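Local coordinates for protein paenibacillus xanthan lyase (Paenibacillus, PDB 6F2P) that probably cleaves the polysaccharide xanthan by lyase (elimination) chemistry, using a polysaccharide lyase family 8 fold with additional calcium-binding beta domains, at residues K12-A15 with M16-G20; I303-L306 with S307-A310; N799-A802 with V803-V807. All blocks are in the same frame, centred on the assembly; numbering follows the deposited sequence.

Interaction 1: residues K12-A15 with M16-G20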
loop_
_atom_site.group_PDB
_atom_site.type_symbol
_atom_site.label_atom_id
_atom_site.label_comp_id
_atom_site.label_asym_id
_atom_site.label_seq_id
_atom_site.Cartn_x
_atom_site.Cartn_y
_atom_site.Cartn_z
ATOM N N LYS A 12 28.540 -27.559 16.577
ATOM C CA LYS A 12 27.422 -26.657 16.801
ATOM C C LYS A 12 26.241 -27.057 15.912
ATOM O O LYS A 12 25.097 -27.091 16.363
ATOM C CB LYS A 12 27.855 -25.236 16.494
ATOM C CG LYS A 12 26.926 -24.172 17.010
ATOM C CD LYS A 12 27.278 -22.874 16.329
ATOM C CE LYS A 12 26.693 -21.681 17.040
ATOM N NZ LYS A 12 27.453 -20.467 16.614
ATOM N N TYR A 13 26.536 -27.387 14.656
ATOM C CA TYR A 13 25.511 -27.741 13.672
ATOM C C TYR A 13 24.860 -29.059 14.020
ATOM O O TYR A 13 23.634 -29.190 13.977
ATOM C CB TYR A 13 26.116 -27.846 12.270
ATOM C CG TYR A 13 25.082 -27.979 11.173
ATOM C CD1 TYR A 13 24.127 -26.993 10.986
ATOM C CD2 TYR A 13 25.070 -29.073 10.316
ATOM C CE1 TYR A 13 23.177 -27.091 9.988
ATOM C CE2 TYR A 13 24.121 -29.181 9.307
ATOM C CZ TYR A 13 23.171 -28.184 9.152
ATOM O OH TYR A 13 22.210 -28.259 8.161
ATOM N N LYS A 14 25.703 -30.035 14.349
ATOM C CA LYS A 14 25.237 -31.358 14.721
ATOM C C LYS A 14 24.305 -31.247 15.915
ATOM O O LYS A 14 23.230 -31.849 15.932
ATOM C CB LYS A 14 26.411 -32.285 15.028
ATOM C CG LYS A 14 25.992 -33.647 15.548
ATOM C CD LYS A 14 27.148 -34.624 15.568
ATOM C CE LYS A 14 26.823 -35.826 16.442
ATOM N NZ LYS A 14 27.853 -36.886 16.291
ATOM N N ALA A 15 24.699 -30.447 16.899
ATOM C CA ALA A 15 23.836 -30.183 18.048
ATOM C C ALA A 15 22.482 -29.544 17.664
ATOM O O ALA A 15 21.478 -29.750 18.344
ATOM C CB ALA A 15 24.563 -29.339 19.055
ATOM N N MET A 16 22.441 -28.777 16.579
ATOM C CA MET A 16 21.151 -28.273 16.095
ATOM C C MET A 16 20.325 -29.422 15.532
ATOM O O MET A 16 19.110 -29.487 15.715
ATOM C CB MET A 16 21.330 -27.207 15.014
ATOM C CG MET A 16 22.122 -25.988 15.436
ATOM S SD MET A 16 22.546 -24.958 14.015
ATOM C CE MET A 16 20.980 -24.142 13.705
ATOM N N LEU A 17 20.997 -30.328 14.834
ATOM C CA LEU A 17 20.336 -31.493 14.268
ATOM C C LEU A 17 19.801 -32.462 15.332
ATOM O O LEU A 17 18.655 -32.903 15.253
ATOM C CB LEU A 17 21.281 -32.224 13.326
ATOM C CG LEU A 17 21.767 -31.447 12.105
ATOM C CD1 LEU A 17 22.712 -32.325 11.302
ATOM C CD2 LEU A 17 20.594 -31.021 11.253
ATOM N N ASN A 18 20.614 -32.788 16.334
ATOM C CA ASN A 18 20.219 -33.853 17.258
ATOM C C ASN A 18 19.956 -33.441 18.708
ATOM O O ASN A 18 19.606 -34.280 19.533
ATOM C CB ASN A 18 21.200 -35.034 17.201
ATOM C CG ASN A 18 22.553 -34.710 17.802
ATOM O OD1 ASN A 18 22.749 -33.654 18.404
ATOM N ND2 ASN A 18 23.495 -35.625 17.648
ATOM N N GLY A 19 20.138 -32.161 19.019
ATOM C CA GLY A 19 19.812 -31.661 20.345
ATOM C C GLY A 19 20.973 -31.608 21.323
ATOM O O GLY A 19 20.816 -31.112 22.444
ATOM N N GLY A 20 22.135 -32.113 20.912
ATOM C CA GLY A 20 23.323 -32.052 21.743
ATOM C C GLY A 20 23.694 -33.391 22.335
ATOM O O GLY A 20 23.001 -34.380 22.120
#

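Interaction 2: residues I303-L306 with S307-A310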
loop_
_atom_site.group_PDB
_atom_site.type_symbol
_atom_site.label_atom_id
_atom_site.label_comp_id
_atom_site.label_asym_id
_atom_site.label_seq_id
_atom_site.Cartn_x
_atom_site.Cartn_y
_atom_site.Cartn_z
ATOM N N ILE A 303 12.540 -17.048 15.239
ATOM C CA ILE A 303 12.644 -15.941 16.185
ATOM C C ILE A 303 13.526 -16.330 17.372
ATOM O O ILE A 303 14.346 -15.531 17.848
ATOM C CB ILE A 303 11.254 -15.447 16.647
ATOM C CG1 ILE A 303 10.529 -14.770 15.481
ATOM C CG2 ILE A 303 11.395 -14.458 17.785
ATOM C CD1 ILE A 303 9.096 -14.372 15.778
ATOM N N ILE A 304 13.358 -17.568 17.833
ATOM C CA ILE A 304 14.218 -18.139 18.864
ATOM C C ILE A 304 15.680 -18.167 18.409
ATOM O O ILE A 304 16.582 -17.795 19.161
ATOM C CB ILE A 304 13.762 -19.555 19.223
ATOM C CG1 ILE A 304 12.403 -19.498 19.921
ATOM C CG2 ILE A 304 14.790 -20.246 20.093
ATOM C CD1 ILE A 304 11.798 -20.853 20.178
ATOM N N ARG A 305 15.909 -18.590 17.171
ATOM C CA ARG A 305 17.253 -18.588 16.610
ATOM C C ARG A 305 17.805 -17.177 16.521
ATOM O O ARG A 305 18.984 -16.948 16.795
ATOM C CB ARG A 305 17.271 -19.237 15.226
ATOM C CG ARG A 305 17.092 -20.745 15.237
ATOM C CD ARG A 305 18.377 -21.443 15.617
ATOM N NE ARG A 305 18.199 -22.886 15.785
ATOM C CZ ARG A 305 18.481 -23.548 16.905
ATOM N NH1 ARG A 305 18.955 -22.906 17.971
ATOM N NH2 ARG A 305 18.286 -24.855 16.959
ATOM N N LEU A 306 16.959 -16.224 16.139
ATOM C CA LEU A 306 17.416 -14.840 16.038
ATOM C C LEU A 306 17.727 -14.217 17.400
ATOM O O LEU A 306 18.633 -13.394 17.508
ATOM C CB LEU A 306 16.441 -13.984 15.238
ATOM C CG LEU A 306 16.492 -14.278 13.738
ATOM C CD1 LEU A 306 15.398 -13.541 13.002
ATOM C CD2 LEU A 306 17.852 -13.936 13.155
ATOM N N SER A 307 17.006 -14.627 18.439
ATOM C CA SER A 307 17.265 -14.108 19.780
ATOM C C SER A 307 18.639 -14.548 20.283
ATOM O O SER A 307 19.267 -13.865 21.086
ATOM C CB SER A 307 16.179 -14.562 20.754
ATOM O OG SER A 307 16.287 -15.949 21.010
ATOM N N GLN A 308 19.112 -15.688 19.795
ATOM C CA GLN A 308 20.418 -16.191 20.194
ATOM C C GLN A 308 21.571 -15.379 19.585
ATOM O O GLN A 308 22.705 -15.450 20.048
ATOM C CB GLN A 308 20.529 -17.679 19.865
ATOM C CG GLN A 308 19.534 -18.533 20.668
ATOM C CD GLN A 308 19.509 -20.010 20.275
ATOM O OE1 GLN A 308 19.387 -20.357 19.100
ATOM N NE2 GLN A 308 19.608 -20.884 21.268
ATOM N N THR A 309 21.283 -14.588 18.560
ATOM C CA THR A 309 22.326 -13.785 17.935
ATOM C C THR A 309 22.023 -12.275 17.961
ATOM O O THR A 309 22.867 -11.457 17.587
ATOM C CB THR A 309 22.552 -14.212 16.481
ATOM O OG1 THR A 309 21.378 -13.915 15.714
ATOM C CG2 THR A 309 22.843 -15.696 16.408
ATOM N N ALA A 310 20.823 -11.920 18.411
ATOM C CA ALA A 310 20.362 -10.536 18.409
ATOM C C ALA A 310 21.031 -9.702 19.501
ATOM O O ALA A 310 21.601 -10.250 20.447
ATOM C CB ALA A 310 18.841 -10.485 18.573
#

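Interaction 3: residues N799-A802 with V803-V807. With CA (calcium ion), chain D.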
loop_
_atom_site.group_PDB
_atom_site.type_symbol
_atom_site.label_atom_id
_atom_site.label_comp_id
_atom_site.label_asym_id
_atom_site.label_seq_id
_atom_site.Cartn_x
_atom_site.Cartn_y
_atom_site.Cartn_z
ATOM N N ASN A 799 13.304 12.282 -26.396
ATOM C CA ASN A 799 13.890 11.337 -27.342
ATOM C C ASN A 799 12.843 10.772 -28.284
ATOM O O ASN A 799 13.040 9.716 -28.878
ATOM C CB ASN A 799 14.598 10.212 -26.600
ATOM C CG ASN A 799 15.916 10.658 -26.017
ATOM O OD1 ASN A 799 16.775 11.173 -26.732
ATOM N ND2 ASN A 799 16.078 10.486 -24.707
ATOM N N ASN A 800 11.735 11.497 -28.406
ATOM C CA ASN A 800 10.590 11.086 -29.206
ATOM C C ASN A 800 10.947 10.662 -30.627
ATOM O O ASN A 800 11.622 11.403 -31.347
ATOM C CB ASN A 800 9.544 12.199 -29.217
ATOM C CG ASN A 800 9.085 12.573 -27.817
ATOM O OD1 ASN A 800 9.864 12.511 -26.863
ATOM N ND2 ASN A 800 7.816 12.949 -27.684
ATOM N N ASN A 801 10.479 9.463 -30.998
ATOM C CA ASN A 801 10.797 8.794 -32.265
ATOM C C ASN A 801 9.905 9.201 -33.407
ATOM O O ASN A 801 10.349 9.285 -34.544
ATOM C CB ASN A 801 10.601 7.278 -32.149
ATOM C CG ASN A 801 11.486 6.646 -31.124
ATOM O OD1 ASN A 801 11.010 5.911 -30.258
ATOM N ND2 ASN A 801 12.788 6.898 -31.222
ATOM N N ALA A 802 8.627 9.393 -33.106
ATOM C CA ALA A 802 7.612 9.444 -34.145
ATOM C C ALA A 802 6.401 10.264 -33.731
ATOM O O ALA A 802 6.289 10.694 -32.586
ATOM C CB ALA A 802 7.182 8.028 -34.510
ATOM N N VAL A 803 5.497 10.475 -34.678
ATOM C CA VAL A 803 4.273 11.217 -34.429
ATOM C C VAL A 803 3.460 10.528 -33.331
ATOM O O VAL A 803 3.492 9.305 -33.206
ATOM C CB VAL A 803 3.468 11.380 -35.742
ATOM C CG1 VAL A 803 2.085 11.944 -35.488
ATOM C CG2 VAL A 803 4.236 12.264 -36.704
ATOM N N ASP A 804 2.790 11.337 -32.512
ATOM C CA ASP A 804 1.968 10.880 -31.391
ATOM C C ASP A 804 2.747 10.448 -30.140
ATOM O O ASP A 804 2.150 10.111 -29.113
ATOM C CB ASP A 804 0.951 9.820 -31.834
ATOM C CG ASP A 804 -0.162 10.412 -32.668
ATOM O OD1 ASP A 804 -0.454 11.618 -32.494
ATOM O OD2 ASP A 804 -0.744 9.681 -33.492
ATOM N N ASP A 805 4.073 10.464 -30.229
ATOM C CA ASP A 805 4.909 10.314 -29.047
ATOM C C ASP A 805 4.671 11.513 -28.135
ATOM O O ASP A 805 4.511 12.646 -28.610
ATOM C CB ASP A 805 6.390 10.266 -29.426
ATOM C CG ASP A 805 6.868 8.870 -29.766
ATOM O OD1 ASP A 805 6.130 7.889 -29.514
ATOM O OD2 ASP A 805 8.008 8.762 -30.268
ATOM N N TYR A 806 4.650 11.273 -26.831
ATOM C CA TYR A 806 4.413 12.361 -25.899
ATOM C C TYR A 806 5.171 12.182 -24.594
ATOM O O TYR A 806 5.689 11.103 -24.305
ATOM C CB TYR A 806 2.913 12.510 -25.619
ATOM C CG TYR A 806 2.310 11.325 -24.906
ATOM C CD1 TYR A 806 2.283 11.266 -23.519
ATOM C CD2 TYR A 806 1.764 10.266 -25.621
ATOM C CE1 TYR A 806 1.739 10.182 -22.861
ATOM C CE2 TYR A 806 1.213 9.180 -24.972
ATOM C CZ TYR A 806 1.206 9.143 -23.592
ATOM O OH TYR A 806 0.658 8.067 -22.933
ATOM N N VAL A 807 5.247 13.266 -23.828
ATOM C CA VAL A 807 5.691 13.230 -22.442
ATOM C C VAL A 807 4.715 14.096 -21.657
ATOM O O VAL A 807 4.430 15.229 -22.046
ATOM C CB VAL A 807 7.117 13.783 -22.262
ATOM C CG1 VAL A 807 7.565 13.638 -20.810
ATOM C CG2 VAL A 807 8.088 13.093 -23.206
HETATM CA CA CA D . 8.520 6.217 -29.772
#

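Interaction 1: residues K12-A15 with M16-G20
Tyr13, Met16 and Leu17 form the tightly packed side of the last turns of helix 4-18, an alpha-helix of the family 8 N-terminal alpha-helical domain. A chi1 of -170° sets Tyr13 CG opposite the backbone N, carrying the ring toward Met16 and Leu17 one turn on. Met16 SD lies 4.0 Å from Tyr13 CD1 in an oblique Met-aromatic contact. Leu17 CG stands 4.3 Å above one face of the Tyr13 ring, offset toward the rim, and Leu17 CD1 obliquely approaches Tyr13 CE2 at 4.0 Å. A thioether and a branched alkyl group suit this place, since both conform to an aromatic ring. Helices 123-141 and 229-244 press on these side chains, and Tyr13 OH is hydrogen-bonded to Asp136. The lysines reach out more loosely, in different directions: Lys12 to the carbonyls of Phe242 and Ile243, extended Lys14 past Asn18 (CE to ND2 3.5 Å) to the Leu140 carbonyl. Gly19 N still donates to Ala15 O at 2.8 Å, but Gly19 itself leaves helical geometry with a positive phi, easily taken by glycine, which has no CB to meet the preceding carbonyl O. Asn18 closes an Asx turn, its OD1 accepting from Gly20 N at 3.0 Å, with an N-H...O angle of 164°.

Interaction 2: residues I303-L306 with S307-A310
This is a local contact along the C-terminal turn of helix 292-307 and the loop leading to helix 312-328, within the alpha-helical domain of the lyase, and it is largely polar although most of its residues are buried. Two side-chain bonds carry it. Arg305 and Gln308, three residues apart, run abreast out of the helix, and Arg305 NH1 donates to Gln308 OE1 at 2.8 Å. The oxygen sits at the edge of the guanidinium, in its plane, and the N-H arrives in the amide plane on a lone pair; the two flat groups are only 16° apart. A bend at chi2 (-78°) folds the arginine back toward the loop, whereas the Gln308 chain stays extended beyond CG to meet it.

On another side of the turn, Ser307 OG donates to Ile304 O at 2.6 Å. Its chi1 of 70° sets the hydroxyl between its own backbone N and carbonyl carbon, facing back along the helix. Serine suits a buried helix end because its short hydroxyl can spend its proton on a carbonyl of the preceding turn. The main chain keeps Ser307 N to Ile303 O at 2.9 Å, and Gln308 N reaches Ile304 O only weakly. Leu306 O then takes Thr309 N at 3.1 Å and Ala310 N more weakly, as the chain leaves the helix. The side chains of Ile303 and Leu306 pack on Phe318 of helix 312-328.

The strongest polar partner of Arg305 is Asp341, in a salt bridge with NH2; Phe242 adds a cation-pi contact. Since Asp341 probably balances the charge, a neutral amide can serve NH1 without adding another, and the planar bond to Gln308 OE1 would limit rotation of both groups.

Interaction 3: residues N799-A802 with V803-V807
Asp805, the last residue of the type II beta turn Ala802-Asp805, and Asn801, just before the turn, bind one calcium ion in the loop joining strands 794-798 and 806-813, which belong to different antiparallel sheets of a calcium-binding beta domain. The Asp805 side chain starts at CB, which lies 3.2 Å from Ala802 O and beside the Asn800 side chain, which runs past it the other way. With chi1 at -87°, Asp805 CG comes within 3.1 Å of the calcium. There the carboxylate divides its work. OD1 stands 2.9 Å from the calcium and receives a weak hydrogen bond from Thr779. OD2 is the metal ligand, and it also accepts two backbone N-H groups. Asn801 N meets Asp805 OD2 at 2.7 Å, nearly in line with the C-O bond. Ala802 N comes to Asp805 OD2 from above the carboxylate plane, at 3.0 Å. Three partners thus grip a single oxygen. Aspartate suits the place because it is short and anionic, able to draw in the cation and the two N-H groups together.

Asp805 N returns a bond to Ala802 O, closing the turn, and Asp804, at its third position, adopts the positive phi that a type II turn requires. Asn800 sends its amide elsewhere: ND2 binds Thr879 OG1 of strand 871-882, and the amide plane stands almost perpendicular to the Asp805 carboxylate, at 83°. Asp780, from the loop after strand 775-778, is the third protein ligand, tying another part of the chain to the same ion. Asn801 supplies a neutral ligand where two carboxylates already gather; its amide plane lies 64° from the Asp805 carboxylate, and its OD1 meets the calcium at 2.6 Å.

How the interactions relate
Interactions 1 and 2 belong to one alpha-helical domain and concern helix ends; their centres are 16 Å apart and they touch, Met16 CE packing 3.7 Å from Arg305 NE. Both also lean on helix 229-244, with Phe242 and Asp239 near each. Interaction 1 is partly buried and relies on aromatic, sulfur and alkyl packing, whereas interaction 2 is more deeply buried yet relies on side-chain hydrogen bonds. Interaction 3 lies in a beta domain on the other side of the chain's centre from interaction 2, its nearest atoms about 44 Å away. Several of its residues are exposed, and there a calcium ion, together with backbone hydrogen bonds, draws the loop residues together, a metal contribution absent from the two helix-end contacts.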